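Local coordinates for collagen alpha-1(XX) chain (Homo sapiens, PDB 5KF4), which is of largely unsettled function but, as a collagen chain carrying fibronectin type III modules, probably takes part in interactions within the extracellular matrix, at residues Pro12-Val18 / Leu29-Ala34; His37-Ile43 / Glu55-Pro61; Arg73-Ser79 / Leu92-Thr98. All blocks are in the same frame, centred on the assembly; numbering follows the deposited sequence.

Contact 1 of 3, residues Pro12-Val18 / Leu29-Ala34; sequences PAPTSLV and LSWTPA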
loop_
_atom_site.group_PDB
_atom_site.type_symbol
_atom_site.label_atom_id
_atom_site.label_comp_id
_atom_site.label_asym_id
_atom_site.label_seq_id
_atom_site.Cartn_x
_atom_site.Cartn_y
_atom_site.Cartn_z
ATOM N N PRO A 12 -7.045 -5.245 -13.356
ATOM C CA PRO A 12 -6.015 -6.157 -12.853
ATOM C C PRO A 12 -5.362 -5.572 -11.605
ATOM O O PRO A 12 -4.947 -4.408 -11.583
ATOM C CB PRO A 12 -5.028 -6.260 -14.018
ATOM C CG PRO A 12 -5.785 -5.783 -15.222
ATOM C CD PRO A 12 -6.748 -4.761 -14.714
ATOM N N ALA A 13 -5.277 -6.400 -10.574
ATOM C CA ALA A 13 -4.729 -6.001 -9.286
ATOM C C ALA A 13 -3.533 -6.856 -8.923
ATOM O O ALA A 13 -3.441 -8.003 -9.350
ATOM C CB ALA A 13 -5.797 -6.091 -8.205
ATOM N N PRO A 14 -2.606 -6.309 -8.130
ATOM C CA PRO A 14 -1.594 -7.251 -7.665
ATOM C C PRO A 14 -2.212 -8.182 -6.623
ATOM O O PRO A 14 -3.310 -7.917 -6.136
ATOM C CB PRO A 14 -0.524 -6.350 -7.050
ATOM C CG PRO A 14 -1.231 -5.091 -6.683
ATOM C CD PRO A 14 -2.410 -4.949 -7.601
ATOM N N THR A 15 -1.529 -9.277 -6.315
ATOM C CA THR A 15 -2.035 -10.241 -5.349
ATOM C C THR A 15 -1.002 -10.537 -4.275
ATOM O O THR A 15 0.159 -10.132 -4.391
ATOM C CB THR A 15 -2.449 -11.563 -6.028
ATOM O OG1 THR A 15 -1.354 -12.075 -6.796
ATOM C CG2 THR A 15 -3.653 -11.348 -6.940
ATOM N N SER A 16 -1.449 -11.215 -3.219
ATOM C CA SER A 16 -0.565 -11.780 -2.200
ATOM C C SER A 16 0.316 -10.729 -1.529
ATOM O O SER A 16 1.532 -10.712 -1.723
ATOM C CB SER A 16 0.309 -12.887 -2.805
ATOM O OG SER A 16 1.430 -12.365 -3.492
ATOM N N LEU A 17 -0.303 -9.861 -0.733
ATOM C CA LEU A 17 0.435 -8.820 -0.028
ATOM C C LEU A 17 1.244 -9.399 1.134
ATOM O O LEU A 17 0.711 -10.119 1.975
ATOM C CB LEU A 17 -0.523 -7.748 0.493
ATOM C CG LEU A 17 0.132 -6.561 1.201
ATOM C CD1 LEU A 17 0.783 -5.665 0.160
ATOM C CD2 LEU A 17 -0.862 -5.787 2.039
ATOM N N VAL A 18 2.532 -9.072 1.178
ATOM C CA VAL A 18 3.415 -9.553 2.236
ATOM C C VAL A 18 4.061 -8.385 2.987
ATOM O O VAL A 18 4.834 -7.618 2.416
ATOM C CB VAL A 18 4.522 -10.475 1.677
ATOM C CG1 VAL A 18 5.370 -11.034 2.800
ATOM C CG2 VAL A 18 3.912 -11.603 0.856
ATOM N N LEU A 29 6.759 -3.800 2.190
ATOM C CA LEU A 29 5.531 -4.182 1.526
ATOM C C LEU A 29 5.883 -4.997 0.301
ATOM O O LEU A 29 6.791 -4.637 -0.448
ATOM C CB LEU A 29 4.731 -2.942 1.144
ATOM C CG LEU A 29 3.216 -3.074 1.126
ATOM C CD1 LEU A 29 2.729 -3.649 2.447
ATOM C CD2 LEU A 29 2.620 -1.709 0.869
ATOM N N SER A 30 5.176 -6.099 0.102
ATOM C CA SER A 30 5.434 -6.948 -1.049
ATOM C C SER A 30 4.132 -7.497 -1.609
ATOM O O SER A 30 3.218 -7.833 -0.863
ATOM C CB SER A 30 6.380 -8.088 -0.663
ATOM O OG SER A 30 7.733 -7.662 -0.700
ATOM N N TRP A 31 4.073 -7.629 -2.926
ATOM C CA TRP A 31 2.859 -8.069 -3.591
ATOM C C TRP A 31 3.186 -8.806 -4.884
ATOM O O TRP A 31 4.281 -8.659 -5.414
ATOM C CB TRP A 31 1.962 -6.854 -3.861
ATOM C CG TRP A 31 2.622 -5.789 -4.712
ATOM C CD1 TRP A 31 2.585 -5.678 -6.074
ATOM C CD2 TRP A 31 3.433 -4.699 -4.246
ATOM N NE1 TRP A 31 3.310 -4.583 -6.481
ATOM C CE2 TRP A 31 3.841 -3.967 -5.379
ATOM C CE3 TRP A 31 3.846 -4.270 -2.979
ATOM C CZ2 TRP A 31 4.645 -2.830 -5.283
ATOM C CZ3 TRP A 31 4.646 -3.142 -2.888
ATOM C CH2 TRP A 31 5.035 -2.436 -4.032
ATOM N N THR A 32 2.264 -9.628 -5.375
ATOM C CA THR A 32 2.478 -10.273 -6.666
ATOM C C THR A 32 1.714 -9.539 -7.767
ATOM O O THR A 32 0.486 -9.571 -7.801
ATOM C CB THR A 32 2.063 -11.758 -6.642
ATOM O OG1 THR A 32 2.887 -12.465 -5.704
ATOM C CG2 THR A 32 2.239 -12.383 -8.017
ATOM N N PRO A 33 2.450 -8.890 -8.682
ATOM C CA PRO A 33 1.864 -8.058 -9.736
ATOM C C PRO A 33 1.126 -8.873 -10.787
ATOM O O PRO A 33 1.498 -10.016 -11.052
ATOM C CB PRO A 33 3.078 -7.360 -10.356
ATOM C CG PRO A 33 4.230 -8.256 -10.073
ATOM C CD PRO A 33 3.880 -9.153 -8.915
ATOM N N ALA A 34 0.093 -8.284 -11.376
ATOM C CA ALA A 34 -0.580 -8.885 -12.516
ATOM C C ALA A 34 0.355 -8.857 -13.729
ATOM O O ALA A 34 1.264 -8.023 -13.786
ATOM C CB ALA A 34 -1.883 -8.158 -12.807
#
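Pro14 leans on Trp31 just before the first strand begins: its CB lies 3.3 Å from CD1 of the indole, approaching obliquely, and its CG rests on the same carbon more loosely. The indole reaches this place because CG of Trp31 sits between the backbone N and the carbonyl carbon (chi1 58°), and its ring then meets Tyr41 edge-to-face. Beyond, Thr15 and Thr32 form an antiparallel hydrogen-bonded pair. The carbonyl O of Thr32 takes two donors from one residue, N of Thr15 and the hydroxyl of the same threonine; they arrive from opposite faces of the carbonyl plane, and chi1 of 54° turns the hydroxyl back for this grip, with OG1 of Thr15 3.3 Å from O of Thr32. On the same face OG1 of Thr32 donates to OG of Ser16 at 2.7 Å, and that hydroxyl in turn donates to O of Thr15, coming in above the carbonyl plane, so the two hydroxyls run in a chain from Thr32 through Ser16 to the carbonyl O of Thr15. These are the first two strands of the fibronectin type III sandwich, a hairpin at the edge of its three-stranded sheet. A beta bulge interrupts them: Ser16, with positive phi (58°), shifts the register by one before Val18 pairs with Ser30, N of Val18 bonding to O of Ser30. Leu17 swings CD1 to within 3.6 Å of CD1 of Leu29, and both leucines also touch Val80 of the facing sheet. On the other face, CB of Val18 rests 3.8 Å from CB of Ser30.

Contact 2 of 3, residues His37-Ile43 / Glu55-Pro61; sequences HPLKYLI and EVVVEGP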
loop_
_atom_site.group_PDB
_atom_site.type_symbol
_atom_site.label_atom_id
_atom_site.label_comp_id
_atom_site.label_asym_id
_atom_site.label_seq_id
_atom_site.Cartn_x
_atom_site.Cartn_y
_atom_site.Cartn_z
ATOM N N HIS A 37 1.654 -4.932 -16.329
ATOM C CA HIS A 37 2.206 -4.023 -15.341
ATOM C C HIS A 37 1.572 -2.646 -15.511
ATOM O O HIS A 37 1.400 -2.171 -16.635
ATOM C CB HIS A 37 3.725 -3.963 -15.473
ATOM C CG HIS A 37 4.411 -5.205 -14.992
ATOM N ND1 HIS A 37 3.719 -6.341 -14.638
ATOM C CD2 HIS A 37 5.723 -5.487 -14.810
ATOM C CE1 HIS A 37 4.576 -7.275 -14.257
ATOM N NE2 HIS A 37 5.797 -6.781 -14.353
ATOM N N PRO A 38 1.231 -1.993 -14.393
ATOM C CA PRO A 38 0.570 -0.691 -14.493
ATOM C C PRO A 38 1.536 0.433 -14.817
ATOM O O PRO A 38 2.720 0.186 -15.037
ATOM C CB PRO A 38 -0.041 -0.514 -13.105
ATOM C CG PRO A 38 0.899 -1.233 -12.206
ATOM C CD PRO A 38 1.344 -2.446 -12.993
ATOM N N LEU A 39 1.015 1.648 -14.925
ATOM C CA LEU A 39 1.876 2.803 -15.078
ATOM C C LEU A 39 2.430 3.099 -13.696
ATOM O O LEU A 39 3.612 3.402 -13.545
ATOM C CB LEU A 39 1.133 4.002 -15.669
ATOM C CG LEU A 39 1.006 4.001 -17.198
ATOM C CD1 LEU A 39 -0.027 2.988 -17.679
ATOM C CD2 LEU A 39 0.692 5.390 -17.730
ATOM N N LYS A 40 1.567 2.981 -12.686
ATOM C CA LYS A 40 1.925 3.309 -11.305
ATOM C C LYS A 40 1.184 2.459 -10.256
ATOM O O LYS A 40 0.218 1.761 -10.569
ATOM C CB LYS A 40 1.648 4.795 -11.019
ATOM C CG LYS A 40 2.407 5.800 -11.880
ATOM C CD LYS A 40 3.896 5.788 -11.547
ATOM C CE LYS A 40 4.702 6.605 -12.547
ATOM N NZ LYS A 40 6.142 6.671 -12.171
ATOM N N TYR A 41 1.654 2.540 -9.009
ATOM C CA TYR A 41 0.950 2.005 -7.836
ATOM C C TYR A 41 0.755 3.081 -6.766
ATOM O O TYR A 41 1.687 3.820 -6.458
ATOM C CB TYR A 41 1.704 0.826 -7.205
ATOM C CG TYR A 41 1.583 -0.499 -7.919
ATOM C CD1 TYR A 41 0.415 -1.247 -7.834
ATOM C CD2 TYR A 41 2.647 -1.026 -8.640
ATOM C CE1 TYR A 41 0.295 -2.463 -8.469
ATOM C CE2 TYR A 41 2.537 -2.250 -9.280
ATOM C CZ TYR A 41 1.358 -2.963 -9.191
ATOM O OH TYR A 41 1.240 -4.180 -9.825
ATOM N N LEU A 42 -0.441 3.155 -6.183
ATOM C CA LEU A 42 -0.668 4.032 -5.034
ATOM C C LEU A 42 -0.615 3.256 -3.720
ATOM O O LEU A 42 -1.390 2.323 -3.506
ATOM C CB LEU A 42 -2.014 4.751 -5.141
ATOM C CG LEU A 42 -2.422 5.513 -3.872
ATOM C CD1 LEU A 42 -1.484 6.685 -3.589
ATOM C CD2 LEU A 42 -3.871 5.966 -3.907
ATOM N N ILE A 43 0.276 3.679 -2.829
ATOM C CA ILE A 43 0.432 3.069 -1.510
ATOM C C ILE A 43 -0.023 4.009 -0.389
ATOM O O ILE A 43 0.421 5.155 -0.309
ATOM C CB ILE A 43 1.895 2.654 -1.266
ATOM C CG1 ILE A 43 2.315 1.598 -2.289
ATOM C CG2 ILE A 43 2.075 2.124 0.142
ATOM C CD1 ILE A 43 3.780 1.620 -2.617
ATOM N N GLU A 55 0.805 8.812 1.880
ATOM C CA GLU A 55 0.799 8.151 0.587
ATOM C C GLU A 55 2.103 8.323 -0.186
ATOM O O GLU A 55 2.886 9.256 0.040
ATOM C CB GLU A 55 -0.362 8.657 -0.277
ATOM C CG GLU A 55 -1.742 8.262 0.212
ATOM C CD GLU A 55 -2.850 8.939 -0.571
ATOM O OE1 GLU A 55 -2.559 9.486 -1.661
ATOM O OE2 GLU A 55 -4.013 8.902 -0.116
ATOM N N VAL A 56 2.313 7.398 -1.110
ATOM C CA VAL A 56 3.403 7.491 -2.061
ATOM C C VAL A 56 2.956 6.739 -3.300
ATOM O O VAL A 56 2.278 5.717 -3.208
ATOM C CB VAL A 56 4.725 6.903 -1.502
ATOM C CG1 VAL A 56 4.582 5.417 -1.211
ATOM C CG2 VAL A 56 5.880 7.140 -2.465
ATOM N N VAL A 57 3.275 7.270 -4.469
ATOM C CA VAL A 57 2.950 6.549 -5.682
ATOM C C VAL A 57 4.242 5.991 -6.271
ATOM O O VAL A 57 5.245 6.699 -6.363
ATOM C CB VAL A 57 2.215 7.454 -6.691
ATOM C CG1 VAL A 57 2.139 6.796 -8.060
ATOM C CG2 VAL A 57 0.821 7.767 -6.184
ATOM N N VAL A 58 4.221 4.717 -6.651
ATOM C CA VAL A 58 5.404 4.079 -7.219
ATOM C C VAL A 58 5.077 3.536 -8.605
ATOM O O VAL A 58 3.914 3.505 -9.002
ATOM C CB VAL A 58 5.934 2.947 -6.323
ATOM C CG1 VAL A 58 6.437 3.514 -5.003
ATOM C CG2 VAL A 58 4.856 1.904 -6.087
ATOM N N GLU A 59 6.087 3.036 -9.306
ATOM C CA GLU A 59 5.918 2.662 -10.707
ATOM C C GLU A 59 5.278 1.295 -10.898
ATOM O O GLU A 59 5.213 0.479 -9.981
ATOM C CB GLU A 59 7.261 2.676 -11.433
ATOM C CG GLU A 59 8.007 3.982 -11.332
ATOM C CD GLU A 59 8.893 4.023 -10.105
ATOM O OE1 GLU A 59 8.347 4.083 -8.981
ATOM O OE2 GLU A 59 10.133 3.974 -10.264
ATOM N N GLY A 60 4.769 1.079 -12.103
ATOM C CA GLY A 60 4.154 -0.180 -12.476
ATOM C C GLY A 60 4.986 -1.448 -12.353
ATOM O O GLY A 60 4.480 -2.466 -11.885
ATOM N N PRO A 61 6.264 -1.415 -12.783
ATOM C CA PRO A 61 7.005 -2.669 -12.652
ATOM C C PRO A 61 7.611 -2.848 -11.270
ATOM O O PRO A 61 8.445 -3.733 -11.077
ATOM C CB PRO A 61 8.098 -2.537 -13.714
ATOM C CG PRO A 61 8.293 -1.058 -13.893
ATOM C CD PRO A 61 7.123 -0.332 -13.295
HETATM O O HOH W 1 8.472 -6.494 -13.198
#
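Tyr41 and Val58 meet on the buried face of this strand pair, CB of Tyr41 lying 3.5 Å from CG2 of Val58. The same methyl also takes CD1 of Ile43 at 3.6 Å, an approach made possible by chi1 of -65°, which sets CG2 of Val58 between its own backbone N and carbonyl carbon. The tyrosine ring turns its edge to the carbonyls at the end of the second strand: CD2 is 3.3 Å from O of Glu59 and CE2 equally near O of Gly60, both close to the ring plane, while CG of Pro38 covers one face near the rim. Gly60 packs closely on Pro38 at the turn-off, its CA making a CH...O contact of 3.0 Å with O of Pro38. Facing the other way, CD1 of Leu42 packs on CG2 of Val57 and along the carboxylate end of Glu55. Lys40 bends at chi2 (-69°) and lays its CD over O of Val58; its ammonium approaches Glu59 without pairing with the carboxylate. Paired N-H and C=O bonds at Tyr41-Val58 and Ile43-Val56 hold this register, with N of Ile43 2.9 Å from O of Val56. Further out, Pro33 and Pro82 touch Tyr41, and Thr65 touches Val58 and Ile43. Leu39 and Lys40 form a classic beta bulge opposite Ile83 of the neighbouring strand. The whole is an edge hairpin of the four-stranded sheet in a fibronectin type III beta-sandwich.

Contact 3 of 3, residues Arg73-Ser79 / Leu92-Thr98; sequences RTEYLVS and LRGLVTT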
loop_
_atom_site.group_PDB
_atom_site.type_symbol
_atom_site.label_atom_id
_atom_site.label_comp_id
_atom_site.label_asym_id
_atom_site.label_seq_id
_atom_site.Cartn_x
_atom_site.Cartn_y
_atom_site.Cartn_z
ATOM N N ARG A 73 5.385 1.114 18.074
ATOM C CA ARG A 73 4.260 0.563 18.831
ATOM C C ARG A 73 2.923 0.979 18.239
ATOM O O ARG A 73 1.970 1.237 18.973
ATOM C CB ARG A 73 4.318 0.999 20.299
ATOM C CG ARG A 73 5.702 0.995 20.921
ATOM C CD ARG A 73 5.638 1.320 22.408
ATOM N NE ARG A 73 5.220 2.698 22.656
ATOM C CZ ARG A 73 6.034 3.750 22.624
ATOM N NH1 ARG A 73 7.322 3.589 22.359
ATOM N NH2 ARG A 73 5.557 4.968 22.861
ATOM N N THR A 74 2.853 1.045 16.916
ATOM C CA THR A 74 1.686 1.611 16.256
ATOM C C THR A 74 1.116 0.670 15.203
ATOM O O THR A 74 1.855 0.060 14.438
ATOM C CB THR A 74 2.026 2.963 15.594
ATOM O OG1 THR A 74 2.688 3.809 16.543
ATOM C CG2 THR A 74 0.763 3.650 15.092
ATOM N N GLU A 75 -0.208 0.565 15.172
ATOM C CA GLU A 75 -0.888 -0.242 14.172
ATOM C C GLU A 75 -1.199 0.599 12.942
ATOM O O GLU A 75 -1.767 1.688 13.044
ATOM C CB GLU A 75 -2.177 -0.836 14.736
ATOM C CG GLU A 75 -2.902 -1.751 13.766
ATOM C CD GLU A 75 -4.039 -2.513 14.414
ATOM O OE1 GLU A 75 -4.744 -1.929 15.260
ATOM O OE2 GLU A 75 -4.232 -3.697 14.070
ATOM N N TYR A 76 -0.806 0.093 11.780
ATOM C CA TYR A 76 -1.081 0.771 10.523
ATOM C C TYR A 76 -1.964 -0.038 9.582
ATOM O O TYR A 76 -1.808 -1.249 9.461
ATOM C CB TYR A 76 0.229 1.120 9.807
ATOM C CG TYR A 76 1.001 2.256 10.438
ATOM C CD1 TYR A 76 0.715 3.574 10.112
ATOM C CD2 TYR A 76 2.016 2.015 11.352
ATOM C CE1 TYR A 76 1.414 4.616 10.676
ATOM C CE2 TYR A 76 2.720 3.056 11.922
ATOM C CZ TYR A 76 2.413 4.353 11.580
ATOM O OH TYR A 76 3.108 5.398 12.143
ATOM N N LEU A 77 -2.904 0.645 8.933
ATOM C CA LEU A 77 -3.613 0.076 7.797
ATOM C C LEU A 77 -2.819 0.408 6.549
ATOM O O LEU A 77 -2.590 1.576 6.252
ATOM C CB LEU A 77 -5.038 0.618 7.683
ATOM C CG LEU A 77 -5.901 -0.090 6.634
ATOM C CD1 LEU A 77 -6.040 -1.577 6.950
ATOM C CD2 LEU A 77 -7.268 0.569 6.506
ATOM N N VAL A 78 -2.411 -0.614 5.810
ATOM C CA VAL A 78 -1.537 -0.405 4.665
ATOM C C VAL A 78 -2.211 -0.868 3.379
ATOM O O VAL A 78 -2.650 -2.005 3.291
ATOM C CB VAL A 78 -0.209 -1.153 4.842
ATOM C CG1 VAL A 78 0.678 -0.919 3.646
ATOM C CG2 VAL A 78 0.487 -0.694 6.113
ATOM N N SER A 79 -2.298 0.014 2.388
ATOM C CA SER A 79 -3.018 -0.296 1.157
ATOM C C SER A 79 -2.156 -0.148 -0.096
ATOM O O SER A 79 -1.285 0.722 -0.167
ATOM C CB SER A 79 -4.260 0.586 1.041
ATOM O OG SER A 79 -5.134 0.381 2.138
ATOM N N LEU A 92 -4.765 -4.318 -2.357
ATOM C CA LEU A 92 -4.496 -5.190 -1.226
ATOM C C LEU A 92 -4.360 -4.364 0.036
ATOM O O LEU A 92 -3.929 -3.213 -0.009
ATOM C CB LEU A 92 -3.201 -5.978 -1.458
ATOM C CG LEU A 92 -3.027 -6.722 -2.784
ATOM C CD1 LEU A 92 -1.619 -7.281 -2.911
ATOM C CD2 LEU A 92 -4.043 -7.850 -2.878
ATOM N N ARG A 93 -4.705 -4.955 1.170
ATOM C CA ARG A 93 -4.470 -4.279 2.432
ATOM C C ARG A 93 -4.322 -5.227 3.614
ATOM O O ARG A 93 -4.723 -6.388 3.556
ATOM C CB ARG A 93 -5.580 -3.254 2.708
ATOM C CG ARG A 93 -6.965 -3.823 2.894
ATOM C CD ARG A 93 -7.913 -2.704 3.292
ATOM N NE ARG A 93 -9.245 -2.836 2.716
ATOM C CZ ARG A 93 -10.198 -1.917 2.843
ATOM N NH1 ARG A 93 -9.964 -0.809 3.536
ATOM N NH2 ARG A 93 -11.387 -2.111 2.287
ATOM N N GLY A 94 -3.698 -4.719 4.670
ATOM C CA GLY A 94 -3.485 -5.484 5.884
ATOM C C GLY A 94 -3.057 -4.612 7.049
ATOM O O GLY A 94 -2.659 -3.460 6.867
ATOM N N LEU A 95 -3.141 -5.167 8.252
ATOM C CA LEU A 95 -2.743 -4.453 9.457
ATOM C C LEU A 95 -1.395 -4.956 9.941
ATOM O O LEU A 95 -1.168 -6.164 10.025
ATOM C CB LEU A 95 -3.785 -4.623 10.562
ATOM C CG LEU A 95 -5.177 -4.033 10.343
ATOM C CD1 LEU A 95 -6.130 -4.579 11.393
ATOM C CD2 LEU A 95 -5.137 -2.511 10.400
ATOM N N VAL A 96 -0.505 -4.029 10.268
ATOM C CA VAL A 96 0.764 -4.385 10.884
ATOM C C VAL A 96 1.114 -3.404 12.001
ATOM O O VAL A 96 0.951 -2.195 11.853
ATOM C CB VAL A 96 1.906 -4.431 9.837
ATOM C CG1 VAL A 96 2.017 -3.109 9.090
ATOM C CG2 VAL A 96 3.227 -4.799 10.495
ATOM N N THR A 97 1.563 -3.937 13.131
ATOM C CA THR A 97 1.977 -3.107 14.254
ATOM C C THR A 97 3.499 -3.072 14.297
ATOM O O THR A 97 4.144 -4.119 14.330
ATOM C CB THR A 97 1.419 -3.620 15.601
ATOM O OG1 THR A 97 -0.011 -3.534 15.593
ATOM C CG2 THR A 97 1.941 -2.779 16.753
ATOM N N THR A 98 4.070 -1.870 14.280
ATOM C CA THR A 98 5.522 -1.721 14.300
ATOM C C THR A 98 6.105 -2.177 15.639
ATOM O O THR A 98 5.425 -2.161 16.665
ATOM C CB THR A 98 5.962 -0.254 14.018
ATOM O OG1 THR A 98 5.351 0.631 14.965
ATOM C CG2 THR A 98 5.560 0.174 12.620
#
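Strands 75-79 and 92-97 run antiparallel at 153°, 4.6 Å apart at their closest, in regular register from Glu75-Thr97 to Ser79-Arg93, with paired backbone bonds at Tyr76-Val96 and Val78-Gly94. On the inward face CG2 of Val78 meets CG1 of Val96 at 4.1 Å, and both valines also touch Ile27 of the opposing sheet. Tyr76, on the same face, presents its ring obliquely to CG2 of Thr98, 4.1 Å from CE2, and its OH bonds to N of Ala71. The outward face is mixed. CG of Glu75 stands anti to the backbone N (chi1 -177°), and the extended chain carries OE2 to 3.4 Å from CD1 of Leu95, while OE1 bonds to OG of Ser48. CD2 of Leu95 also receives CD1 of Leu77 at 3.7 Å, the two side chains slanting across each other. Farther along, OG of Ser79 lies 3.7 Å from CB of Arg93. At the opposite end OG1 of Thr98, placed between its backbone N and carbonyl carbon by chi1 of 57°, accepts from N of Thr74 at 3.2 Å and bonds to O of Ala71. This hydroxyl, with the backbone bond from N of Thr98 to O of Thr74, continues the pairing past the last bridge and ties it to the loop at Ala71; an inner face of valines and Tyr76 packs inward, while the outer face mixes leucines with Glu75, Arg93 and hydroxyl residues.

In the fold
The three contacts follow one another along the chain, each closing before the next opens, and each joins the strands of a hairpin. Contact 1 belongs to the three-stranded sheet; contacts 2 and 3 share the four-stranded sheet, where strands 40-47 and 75-84 are neighbours and strands 54-59 and 87-97 lie outermost. The centres of contacts 1 and 2 are about 12 Å apart, those of 1 and 3 about 16 Å, and those of 2 and 3 about 19 Å, on opposite sides of the chain's centre. Leu29 bridges the sheets, touching Ile43 and Val78, and Leu92 packs on Leu17, so side chains from all three contacts meet in the core of one compact fibronectin type III module.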